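Local structure of D-3-phosphoglycerate dehydrogenase oxidoreductase protein (Ralstonia solanacearum, 3GG9) at residues A[7-12]-A[33-38]; A[18-23]-A[315-320]. The protein probably acts as an NAD-dependent D-3-phosphoglycerate dehydrogenase of the D-isomer specific 2-hydroxyacid dehydrogenase family. All blocks are in the same frame, centred on the assembly; numbering follows the deposited sequence.

Contact 1 of 2, residues A[7-12]-A[33-38]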
ATOM      1  N   VAL A   7      24.180 -10.085  18.218  1.00 29.85           N
ATOM      2  CA  VAL A   7      23.069  -9.275  17.745  1.00 28.37           C
ATOM      3  C   VAL A   7      21.806 -10.109  17.959  1.00 28.60           C
ATOM      4  O   VAL A   7      21.709 -11.239  17.478  1.00 26.89           O
ATOM      5  CB  VAL A   7      23.162  -8.956  16.231  1.00 28.62           C
ATOM      6  CG1 VAL A   7      22.033  -8.006  15.833  1.00 34.43           C
ATOM      7  CG2 VAL A   7      24.533  -8.369  15.840  1.00 26.00           C
ATOM      8  N   LEU A   8      20.839  -9.535  18.664  1.00 23.73           N
ATOM      9  CA  LEU A   8      19.617 -10.250  19.018  1.00 28.24           C
ATOM     10  C   LEU A   8      18.462  -9.948  18.055  1.00 31.78           C
ATOM     11  O   LEU A   8      18.445  -8.895  17.420  1.00 25.69           O
ATOM     12  CB  LEU A   8      19.212  -9.821  20.429  1.00 26.52           C
ATOM     13  CG  LEU A   8      20.152 -10.206  21.580  1.00 29.45           C
ATOM     14  CD1 LEU A   8      19.497  -9.836  22.889  1.00 34.31           C
ATOM     15  CD2 LEU A   8      20.447 -11.716  21.546  1.00 30.68           C
ATOM     16  N   ASP A   9      17.507 -10.879  17.966  1.00 25.42           N
ATOM     17  CA  ASP A   9      16.157 -10.650  17.394  1.00 31.68           C
ATOM     18  C   ASP A   9      16.103 -10.253  15.912  1.00 27.48           C
ATOM     19  O   ASP A   9      15.289  -9.421  15.528  1.00 24.75           O
ATOM     20  CB  ASP A   9      15.384  -9.607  18.206  1.00 31.32           C
ATOM     21  CG  ASP A   9      15.454  -9.843  19.696  1.00 29.79           C
ATOM     22  OD1 ASP A   9      15.141 -10.962  20.135  1.00 38.06           O
ATOM     23  OD2 ASP A   9      15.805  -8.892  20.427  1.00 31.64           O
ATOM     24  N   ASP A  10      16.962 -10.848  15.094  1.00 28.42           N
ATOM     25  CA  ASP A  10      17.016 -10.513  13.658  1.00 32.85           C
ATOM     26  C   ASP A  10      16.293 -11.591  12.844  1.00 28.72           C
ATOM     27  O   ASP A  10      16.929 -12.502  12.293  1.00 26.95           O
ATOM     28  CB  ASP A  10      18.474 -10.354  13.224  1.00 32.39           C
ATOM     29  CG  ASP A  10      18.633 -10.065  11.727  1.00 30.23           C
ATOM     30  OD1 ASP A  10      17.676  -9.597  11.065  1.00 29.86           O
ATOM     31  OD2 ASP A  10      19.744 -10.325  11.215  1.00 31.85           O
ATOM     32  N   TYR A  11      14.967 -11.455  12.749  1.00 28.39           N
ATOM     33  CA  TYR A  11      14.090 -12.554  12.312  1.00 30.11           C
ATOM     34  C   TYR A  11      14.379 -13.017  10.893  1.00 27.54           C
ATOM     35  O   TYR A  11      14.329 -14.204  10.618  1.00 26.87           O
ATOM     36  CB  TYR A  11      12.588 -12.221  12.501  1.00 24.70           C
ATOM     37  CG  TYR A  11      12.281 -11.719  13.890  1.00 26.02           C
ATOM     38  CD1 TYR A  11      12.112 -12.601  14.947  1.00 26.36           C
ATOM     39  CD2 TYR A  11      12.161 -10.353  14.151  1.00 17.83           C
ATOM     40  CE1 TYR A  11      11.853 -12.144  16.219  1.00 27.65           C
ATOM     41  CE2 TYR A  11      11.896  -9.880  15.415  1.00 21.89           C
ATOM     42  CZ  TYR A  11      11.740 -10.789  16.454  1.00 31.52           C
ATOM     43  OH  TYR A  11      11.500 -10.336  17.724  1.00 32.58           O
ATOM     44  N   GLN A  12      14.723 -12.080  10.013  1.00 26.73           N
ATOM     45  CA  GLN A  12      14.961 -12.389   8.607  1.00 27.32           C
ATOM     46  C   GLN A  12      16.442 -12.497   8.247  1.00 25.13           C
ATOM     47  O   GLN A  12      16.775 -12.511   7.057  1.00 32.06           O
ATOM     48  CB  GLN A  12      14.307 -11.324   7.721  1.00 25.28           C
ATOM     49  CG  GLN A  12      12.823 -11.449   7.684  1.00 25.66           C
ATOM     50  CD  GLN A  12      12.117 -10.313   6.961  1.00 22.85           C
ATOM     51  OE1 GLN A  12      11.879  -9.248   7.538  1.00 29.98           O
ATOM     52  NE2 GLN A  12      11.707 -10.568   5.708  1.00 18.93           N
ATOM     53  N   ASN A  33      18.292 -15.261  15.198  1.00 24.25           N
ATOM     54  CA  ASN A  33      17.159 -15.031  14.306  1.00 28.04           C
ATOM     55  C   ASN A  33      15.786 -15.252  14.957  1.00 33.28           C
ATOM     56  O   ASN A  33      14.753 -15.239  14.287  1.00 28.55           O
ATOM     57  CB  ASN A  33      17.287 -15.877  13.028  1.00 32.98           C
ATOM     58  CG  ASN A  33      18.618 -15.686  12.330  1.00 36.01           C
ATOM     59  OD1 ASN A  33      19.264 -16.653  11.943  1.00 44.14           O
ATOM     60  ND2 ASN A  33      19.031 -14.438  12.161  1.00 29.41           N
ATOM     61  N   ASN A  34      15.784 -15.485  16.263  1.00 33.72           N
ATOM     62  CA  ASN A  34      14.539 -15.541  17.005  1.00 34.52           C
ATOM     63  C   ASN A  34      14.706 -14.912  18.369  1.00 37.59           C
ATOM     64  O   ASN A  34      15.817 -14.552  18.761  1.00 38.75           O
ATOM     65  CB  ASN A  34      13.986 -16.969  17.088  1.00 40.17           C
ATOM     66  CG  ASN A  34      14.985 -17.967  17.642  1.00 43.26           C
ATOM     67  OD1 ASN A  34      15.724 -17.677  18.575  1.00 52.32           O
ATOM     68  ND2 ASN A  34      14.994 -19.168  17.066  1.00 48.27           N
ATOM     69  N   THR A  35      13.594 -14.771  19.078  1.00 29.73           N
ATOM     70  CA  THR A  35      13.570 -14.061  20.345  1.00 37.17           C
ATOM     71  C   THR A  35      13.381 -15.073  21.455  1.00 39.88           C
ATOM     72  O   THR A  35      12.607 -16.015  21.317  1.00 39.08           O
ATOM     73  CB  THR A  35      12.422 -13.020  20.379  1.00 36.16           C
ATOM     74  OG1 THR A  35      12.612 -12.102  19.304  1.00 37.15           O
ATOM     75  CG2 THR A  35      12.416 -12.220  21.680  1.00 37.47           C
ATOM     76  N   VAL A  36      14.122 -14.868  22.535  1.00 39.52           N
ATOM     77  CA  VAL A  36      14.019 -15.683  23.724  1.00 44.07           C
ATOM     78  C   VAL A  36      13.658 -14.748  24.868  1.00 47.00           C
ATOM     79  O   VAL A  36      14.319 -13.717  25.095  1.00 47.26           O
ATOM     80  CB  VAL A  36      15.347 -16.463  23.964  1.00 45.34           C
ATOM     81  CG1 VAL A  36      15.555 -16.765  25.415  1.00 47.24           C
ATOM     82  CG2 VAL A  36      15.362 -17.737  23.141  1.00 46.55           C
ATOM     83  N   LYS A  37      12.568 -15.090  25.547  1.00 50.41           N
ATOM     84  CA  LYS A  37      12.130 -14.296  26.679  0.50 55.70           C
ATOM     85  C   LYS A  37      12.303 -15.075  27.979  1.00 58.62           C
ATOM     86  O   LYS A  37      12.296 -16.325  28.008  1.00 57.10           O
ATOM     87  CB  LYS A  37      10.696 -13.780  26.489  0.50 56.31           C
ATOM     88  CG  LYS A  37      10.509 -12.978  25.199  0.50 58.13           C
ATOM     89  CD  LYS A  37       9.827 -11.641  25.441  0.50 60.77           C
ATOM     90  CE  LYS A  37       9.949 -10.739  24.215  0.50 58.16           C
ATOM     91  NZ  LYS A  37       9.427  -9.365  24.463  0.50 58.83           N
ATOM     92  N   GLY A  38      12.501 -14.332  29.059  1.00 58.28           N
ATOM     93  CA  GLY A  38      12.779 -14.965  30.334  1.00 60.40           C
ATOM     94  C   GLY A  38      14.267 -14.956  30.566  1.00 54.69           C
ATOM     95  O   GLY A  38      15.048 -15.317  29.685  1.00 54.92           O
TER
HETATM   96  O   HOH W   1      16.075 -12.290  22.449  1.00 36.31           O
HETATM   97  O   HOH W   2      17.618 -12.896  19.981  1.00 40.46           O

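Contact 2 of 2, residues A[18-23]-A[315-320]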
ATOM      1  N   LEU A  18      24.293  -6.943   5.440  1.00 20.90           N
ATOM      2  CA  LEU A  18      24.377  -5.494   5.224  1.00 24.81           C
ATOM      3  C   LEU A  18      25.799  -5.164   4.826  1.00 25.53           C
ATOM      4  O   LEU A  18      26.715  -5.837   5.278  1.00 22.21           O
ATOM      5  CB  LEU A  18      24.023  -4.724   6.499  1.00 23.13           C
ATOM      6  CG  LEU A  18      22.602  -4.879   7.089  1.00 19.12           C
ATOM      7  CD1 LEU A  18      22.494  -4.159   8.391  1.00 23.54           C
ATOM      8  CD2 LEU A  18      21.488  -4.423   6.153  1.00 17.60           C
ATOM      9  N   ASP A  19      25.986  -4.125   4.008  1.00 28.09           N
ATOM     10  CA  ASP A  19      27.330  -3.621   3.708  1.00 31.64           C
ATOM     11  C   ASP A  19      28.099  -3.281   4.977  1.00 34.97           C
ATOM     12  O   ASP A  19      29.293  -3.543   5.060  1.00 33.78           O
ATOM     13  CB  ASP A  19      27.277  -2.376   2.825  1.00 34.19           C
ATOM     14  CG  ASP A  19      26.765  -2.668   1.408  1.00 46.18           C
ATOM     15  OD1 ASP A  19      26.684  -3.848   0.995  1.00 41.43           O
ATOM     16  OD2 ASP A  19      26.425  -1.697   0.703  1.00 54.74           O
ATOM     17  N   CYS A  20      27.403  -2.725   5.973  1.00 28.01           N
ATOM     18  CA  CYS A  20      28.048  -2.270   7.200  1.00 29.87           C
ATOM     19  C   CYS A  20      28.538  -3.404   8.118  1.00 25.41           C
ATOM     20  O   CYS A  20      29.334  -3.156   9.000  1.00 30.69           O
ATOM     21  CB  CYS A  20      27.142  -1.292   7.968  1.00 30.54           C
ATOM     22  SG  CYS A  20      25.714  -2.066   8.750  1.00 34.04           S
ATOM     23  N   PHE A  21      28.062  -4.632   7.920  1.00 27.42           N
ATOM     24  CA  PHE A  21      28.498  -5.768   8.741  1.00 28.51           C
ATOM     25  C   PHE A  21      30.026  -5.973   8.754  1.00 32.75           C
ATOM     26  O   PHE A  21      30.582  -6.492   9.735  1.00 31.11           O
ATOM     27  CB  PHE A  21      27.831  -7.044   8.263  1.00 27.84           C
ATOM     28  CG  PHE A  21      27.885  -8.154   9.259  1.00 31.21           C
ATOM     29  CD1 PHE A  21      27.103  -8.106  10.410  1.00 34.54           C
ATOM     30  CD2 PHE A  21      28.713  -9.250   9.050  1.00 33.80           C
ATOM     31  CE1 PHE A  21      27.152  -9.140  11.341  1.00 33.07           C
ATOM     32  CE2 PHE A  21      28.770 -10.301   9.983  1.00 34.62           C
ATOM     33  CZ  PHE A  21      27.991 -10.245  11.116  1.00 27.44           C
ATOM     34  N   SER A  22      30.691  -5.540   7.676  1.00 33.13           N
ATOM     35  CA  SER A  22      32.152  -5.671   7.560  0.50 30.75           C
ATOM     36  C   SER A  22      32.897  -4.789   8.559  1.00 28.38           C
ATOM     37  O   SER A  22      34.097  -4.990   8.802  1.00 28.29           O
ATOM     38  CB  SER A  22      32.630  -5.386   6.130  0.50 33.15           C
ATOM     39  OG  SER A  22      34.026  -5.646   6.011  0.50 35.06           O
ATOM     40  N   LEU A  23      32.197  -3.822   9.147  1.00 24.31           N
ATOM     41  CA  LEU A  23      32.756  -3.017  10.234  1.00 31.24           C
ATOM     42  C   LEU A  23      33.213  -3.859  11.428  1.00 28.71           C
ATOM     43  O   LEU A  23      34.120  -3.458  12.145  1.00 29.38           O
ATOM     44  CB  LEU A  23      31.762  -1.956  10.723  1.00 29.32           C
ATOM     45  CG  LEU A  23      31.399  -0.794   9.791  1.00 38.42           C
ATOM     46  CD1 LEU A  23      30.246   0.017  10.385  1.00 30.23           C
ATOM     47  CD2 LEU A  23      32.600   0.095   9.507  1.00 31.83           C
ATOM     48  N   ILE A 315      25.762   2.774  12.410  1.00 24.73           N
ATOM     49  CA  ILE A 315      26.020   3.589  13.595  1.00 27.43           C
ATOM     50  C   ILE A 315      26.247   2.776  14.857  1.00 26.88           C
ATOM     51  O   ILE A 315      27.183   3.064  15.588  1.00 26.84           O
ATOM     52  CB  ILE A 315      24.916   4.672  13.803  1.00 33.89           C
ATOM     53  CG1 ILE A 315      25.061   5.759  12.741  1.00 32.14           C
ATOM     54  CG2 ILE A 315      24.998   5.303  15.188  1.00 29.20           C
ATOM     55  CD1 ILE A 315      23.824   6.614  12.578  1.00 41.08           C
ATOM     56  N   ALA A 316      25.409   1.772  15.131  1.00 27.14           N
ATOM     57  CA  ALA A 316      25.617   0.935  16.320  1.00 27.14           C
ATOM     58  C   ALA A 316      26.967   0.186  16.295  1.00 31.03           C
ATOM     59  O   ALA A 316      27.619   0.062  17.340  1.00 28.11           O
ATOM     60  CB  ALA A 316      24.430  -0.043  16.545  1.00 22.69           C
ATOM     61  N   PHE A 317      27.385  -0.267  15.108  1.00 26.63           N
ATOM     62  CA  PHE A 317      28.669  -0.957  14.915  1.00 25.31           C
ATOM     63  C   PHE A 317      29.850  -0.001  15.039  1.00 28.64           C
ATOM     64  O   PHE A 317      30.823  -0.308  15.725  1.00 22.93           O
ATOM     65  CB  PHE A 317      28.748  -1.668  13.562  1.00 24.44           C
ATOM     66  CG  PHE A 317      27.750  -2.782  13.374  1.00 28.56           C
ATOM     67  CD1 PHE A 317      27.042  -3.319  14.447  1.00 25.34           C
ATOM     68  CD2 PHE A 317      27.520  -3.300  12.102  1.00 23.83           C
ATOM     69  CE1 PHE A 317      26.130  -4.354  14.247  1.00 22.32           C
ATOM     70  CE2 PHE A 317      26.621  -4.346  11.904  1.00 29.29           C
ATOM     71  CZ  PHE A 317      25.922  -4.869  12.978  1.00 25.17           C
ATOM     72  N   GLN A 318      29.765   1.150  14.373  1.00 26.64           N
ATOM     73  CA  GLN A 318      30.790   2.193  14.520  1.00 29.45           C
ATOM     74  C   GLN A 318      30.904   2.670  15.971  1.00 31.34           C
ATOM     75  O   GLN A 318      32.005   2.964  16.440  1.00 29.11           O
ATOM     76  CB  GLN A 318      30.539   3.365  13.574  1.00 31.79           C
ATOM     77  CG  GLN A 318      31.732   4.313  13.366  1.00 30.17           C
ATOM     78  CD  GLN A 318      33.011   3.591  12.921  1.00 28.88           C
ATOM     79  OE1 GLN A 318      33.003   2.825  11.956  1.00 34.90           O
ATOM     80  NE2 GLN A 318      34.125   3.853  13.622  1.00 29.68           N
ATOM     81  N   ASN A 319      29.783   2.700  16.697  1.00 30.10           N
ATOM     82  CA  ASN A 319      29.814   3.077  18.114  1.00 30.35           C
ATOM     83  C   ASN A 319      30.699   2.141  18.949  1.00 30.87           C
ATOM     84  O   ASN A 319      31.481   2.600  19.793  1.00 29.15           O
ATOM     85  CB  ASN A 319      28.399   3.197  18.700  1.00 30.54           C
ATOM     86  CG  ASN A 319      27.696   4.500  18.320  1.00 32.39           C
ATOM     87  OD1 ASN A 319      28.307   5.446  17.816  1.00 28.36           O
ATOM     88  ND2 ASN A 319      26.399   4.558  18.589  1.00 26.59           N
ATOM     89  N   ILE A 320      30.580   0.836  18.714  1.00 33.31           N
ATOM     90  CA  ILE A 320      31.435  -0.143  19.374  1.00 29.02           C
ATOM     91  C   ILE A 320      32.910   0.119  19.029  1.00 36.78           C
ATOM     92  O   ILE A 320      33.757   0.188  19.924  1.00 33.16           O
ATOM     93  CB  ILE A 320      31.046  -1.589  19.029  1.00 33.53           C
ATOM     94  CG1 ILE A 320      29.666  -1.927  19.614  1.00 33.55           C
ATOM     95  CG2 ILE A 320      32.094  -2.571  19.561  1.00 35.15           C
ATOM     96  CD1 ILE A 320      29.063  -3.224  19.060  1.00 31.22           C
TER

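Contact 1 of 2, residues A[7-12]-A[33-38]
T35 sends its hydroxyl into the angle between an acid and a phenol, so that the side chains of D9, Y11 and T35 form a chain of oxygens between two loops. With OG1 anti to its own carbonyl carbon (chi1 -59°), T35 donates to D9 OD1, its OG1 lying 2.9 Å from that oxygen and reaching it from above the carboxylate plane. The phenol comes from the same loop as the acid: T35 OG1 lies at the edge of the Y11 ring, near its plane, 2.6 Å from Y11 OH, and Y11 and T35 cross obliquely. Y11 is folded back beside its own backbone N (chi1 -50°), which lays one ring face over the carbonyl oxygen of D9, 3.4 Å from the plane and offset toward the rim. The other carboxylate oxygen, D9 OD2, is held by T59, so the acid is fixed from two directions. Two waters add to the join: water 1 runs from D9 OD1 to V36 N, water 2 from D9 N to N34 O. Where the loops leave their strands, the N33 amide turns toward the backbone; N33 ND2 donates to D10 O over 2.9 Å, with an N-H...O angle of 150° and in the carbonyl plane, while also bonding D13. A nearly straight CA-H...O contact joins Y11 CA to N33 O at 3.4 Å where the two backbones come nearest. Y11 also meets W138 of the second subunit edge-to-face. The two segments follow the neighbouring parallel strands 4-7 and 28-31 as loops at their carboxyl ends, in a flavodoxin-like alpha/beta domain, strand order 2-1-3-4-5, as in the substrate domain of this family.

Contact 2 of 2, residues A[18-23]-A[315-320]
The best-held polar atom at the interface, C20 O, is gripped by one hydrogen bond, from L23 N at 2.9 Å within the 3-10 segment that begins at D19. The same oxygen lies at the edge of the F317 ring, near its plane, with C20 O 3.6 Å from F317 CD2. This ring carries the contact. F317 projects from helix 306-324 with CG anti to its carbonyl carbon (chi1 -64°), and its CD2 and CE2 side meets C20 and F21. C20 points toward the helix and holds its sulfur in the crowded position between backbone N and carbonyl carbon (chi1 72°). From there C20 SG approaches the ring obliquely, 4.9 Å from the F317 centroid, a Cys sulfur-aromatic contact. F21 turns its CB from the helix, yet its backbone stays close, F21 CA lying 3.9 Å from F317 CE2, and the two side chains cross obliquely, CD1 of F21 lying 4.1 Å from CE2 of F317. Nearer the root of F317, L23 CD1 packs on F317 CB at 3.9 Å, while L23 CD2 comes to Q318 OE1 at 3.7 Å across a right-angle crossing. The Q318 chain is bent at chi2, and its NE2 bonds D322 one turn further along the helix. E310 adds polar ties, its carboxylate taking the amides of D19 and C20; F21 itself reaches strand 28-31. Between the two segments, therefore, attachment rests on apolar packing centred on F317, and E310 of the same helix adds directed bonds to the start of the 3-10 segment.

Overall arrangement
Both contacts belong to the part of the fold built on the five-stranded parallel sheet, and both draw on the long connection between strands 4-7 and 28-31: its start enters contact 1 and a later part contact 2. Their centres lie about 19 Å apart and the nearest atoms about 5 Å, so the two do not touch. Contact 1, partly buried, joins loops that follow two adjacent strands and depends on hydroxyl, carboxylate, amide and water; its edge meets the second subunit. Contact 2, nearer the surface, ties the connection to helix 306-324 near the end of the chain, almost 300 residues away, and is chiefly apolar. Here the loop contact is polar and the helix contact mainly side-chain packing.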